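Local coordinates for ferritin light chain (Trichoplusia ni, PDB 1Z6O), which stores iron in a soluble, non-toxic form as the light subunit of a secreted 24-chain cage, probably by promoting nucleation of the ferrihydrite core, at residues A160-L163 and E164-I168. Sequence-based numbering, arbitrary orientation.
Sequences AQYL and EEEFI. With CA (calcium ion), chain Z; FE (Fe (III) ion), chain Y.
Phe167 sends the edge of its ring toward the face of Tyr162, five residues earlier on helix 157-190. The planes stand 79° apart and the centroids are offset, so the pair is an offset edge-to-face one; its closest atoms are Phe167 CE1 and Tyr162 CZ at 3.6 Å, with CZ lying in the plane of the Phe167 ring. Tyr162 reaches this place because its CG is anti to the backbone N (chi1 169°), and Asp89 anchors its hydroxyl by a hydrogen bond. Leu163 CD2 continues the packing, 4.0 Å from Phe167 CD1, while Leu163 CB meets Ile168 CD1. This is the tight, buried side, where Tyr162 and Phe167 lean on Ile90 of helix 70-96 and Leu163 on helix 122-148, within the four-helix bundle of the ferritin fold. The backbone departs from regular alpha geometry here: Leu163 O accepts a more bent bond from Phe167 N and a nearly straight one (2.9 Å, 172° at the hydrogen) from Ile168 N, five residues on, the mark of a pi-type turn at 164-168. On the looser side, Glu165 and Glu166 are partly exposed; the Glu166 side chain meets Tyr162 through its CG, 3.7 Å from Tyr162 CE1, and its carboxylate leads away. Glu165, bent at chi2, places OE2 2.2 Å from the iron ion, which Glu165 OE2 of a second and a third subunit also bind. A separate polar face is buried: Gln161 OE1 (2.5 Å) and Glu164 OE1 (2.3 Å) bind one calcium ion, their amide and carboxylate planes nearly perpendicular. These two oxygens are 3.2 Å apart, a closeness the shared cation would offset. His144 holds Glu164 OE2 by a hydrogen bond, and Glu169 of the second subunit is the strongest polar partner of the Gln161 amide.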
loop_
_atom_site.group_PDB
_atom_site.type_symbol
_atom_site.label_atom_id
_atom_site.label_comp_id
_atom_site.label_asym_id
_atom_site.label_seq_id
_atom_site.Cartn_x
_atom_site.Cartn_y
_atom_site.Cartn_z
ATOM N N ALA A 160 -5.845 51.820 -2.713
ATOM C CA ALA A 160 -6.869 51.491 -3.708
ATOM C C ALA A 160 -6.915 49.987 -4.016
ATOM O O ALA A 160 -7.989 49.382 -4.025
ATOM C CB ALA A 160 -6.628 52.288 -5.000
ATOM N N GLN A 161 -5.753 49.382 -4.264
ATOM C CA GLN A 161 -5.699 47.951 -4.584
ATOM C C GLN A 161 -6.110 47.113 -3.370
ATOM O O GLN A 161 -6.764 46.078 -3.518
ATOM C CB GLN A 161 -4.285 47.559 -5.056
ATOM C CG GLN A 161 -4.041 46.040 -5.138
ATOM C CD GLN A 161 -4.641 45.344 -6.375
ATOM O OE1 GLN A 161 -5.546 45.856 -7.056
ATOM N NE2 GLN A 161 -4.135 44.148 -6.653
ATOM N N TYR A 162 -5.720 47.549 -2.173
ATOM C CA TYR A 162 -6.108 46.838 -0.946
ATOM C C TYR A 162 -7.645 46.813 -0.841
ATOM O O TYR A 162 -8.248 45.766 -0.584
ATOM C CB TYR A 162 -5.510 47.546 0.279
ATOM C CG TYR A 162 -6.042 47.061 1.616
ATOM C CD1 TYR A 162 -5.901 45.729 2.011
ATOM C CD2 TYR A 162 -6.650 47.947 2.500
ATOM C CE1 TYR A 162 -6.360 45.293 3.274
ATOM C CE2 TYR A 162 -7.104 47.527 3.755
ATOM C CZ TYR A 162 -6.957 46.206 4.130
ATOM O OH TYR A 162 -7.415 45.811 5.365
ATOM N N LEU A 163 -8.287 47.962 -1.050
ATOM C CA LEU A 163 -9.748 48.016 -0.990
ATOM C C LEU A 163 -10.374 47.169 -2.099
ATOM O O LEU A 163 -11.343 46.447 -1.863
ATOM C CB LEU A 163 -10.246 49.464 -1.112
ATOM C CG LEU A 163 -9.899 50.373 0.077
ATOM C CD1 LEU A 163 -10.217 51.829 -0.278
ATOM C CD2 LEU A 163 -10.695 49.918 1.319
ATOM N N GLU A 164 -9.823 47.255 -3.306
ATOM C CA GLU A 164 -10.347 46.492 -4.435
ATOM C C GLU A 164 -10.322 44.997 -4.168
ATOM O O GLU A 164 -11.312 44.302 -4.382
ATOM C CB GLU A 164 -9.533 46.787 -5.710
ATOM C CG GLU A 164 -9.804 48.192 -6.276
ATOM C CD GLU A 164 -8.826 48.620 -7.368
ATOM O OE1 GLU A 164 -8.010 47.796 -7.833
ATOM O OE2 GLU A 164 -8.876 49.801 -7.764
ATOM N N GLU A 165 -9.185 44.513 -3.682
ATOM C CA GLU A 165 -8.994 43.091 -3.428
ATOM C C GLU A 165 -9.679 42.524 -2.186
ATOM O O GLU A 165 -10.274 41.449 -2.228
ATOM C CB GLU A 165 -7.496 42.797 -3.304
ATOM C CG GLU A 165 -6.689 43.008 -4.572
ATOM C CD GLU A 165 -6.836 41.846 -5.534
ATOM O OE1 GLU A 165 -7.106 40.729 -5.049
ATOM O OE2 GLU A 165 -6.666 42.040 -6.758
ATOM N N GLU A 166 -9.592 43.244 -1.080
ATOM C CA GLU A 166 -10.125 42.736 0.177
ATOM C C GLU A 166 -11.538 43.125 0.548
ATOM O O GLU A 166 -12.124 42.512 1.434
ATOM C CB GLU A 166 -9.188 43.151 1.317
ATOM C CG GLU A 166 -7.764 42.671 1.130
ATOM C CD GLU A 166 -7.684 41.161 0.998
ATOM O OE1 GLU A 166 -8.241 40.456 1.871
ATOM O OE2 GLU A 166 -7.070 40.678 0.023
ATOM N N PHE A 167 -12.092 44.139 -0.107
ATOM C CA PHE A 167 -13.437 44.576 0.247
ATOM C C PHE A 167 -14.419 44.671 -0.908
ATOM O O PHE A 167 -15.478 44.048 -0.901
ATOM C CB PHE A 167 -13.378 45.952 0.928
ATOM C CG PHE A 167 -12.634 45.943 2.236
ATOM C CD1 PHE A 167 -11.240 46.048 2.264
ATOM C CD2 PHE A 167 -13.318 45.736 3.431
ATOM C CE1 PHE A 167 -10.534 45.938 3.472
ATOM C CE2 PHE A 167 -12.624 45.622 4.644
ATOM C CZ PHE A 167 -11.227 45.723 4.660
ATOM N N ILE A 168 -14.045 45.469 -1.895
ATOM C CA ILE A 168 -14.896 45.764 -3.033
ATOM C C ILE A 168 -15.435 44.581 -3.837
ATOM O O ILE A 168 -16.632 44.531 -4.127
ATOM C CB ILE A 168 -14.164 46.800 -3.922
ATOM C CG1 ILE A 168 -14.114 48.134 -3.155
ATOM C CG2 ILE A 168 -14.862 46.964 -5.279
ATOM C CD1 ILE A 168 -13.191 49.199 -3.774
HETATM CA CA CA Z . -6.835 46.408 -9.162
HETATM FE FE FE Y . -5.973 40.360 -7.975
#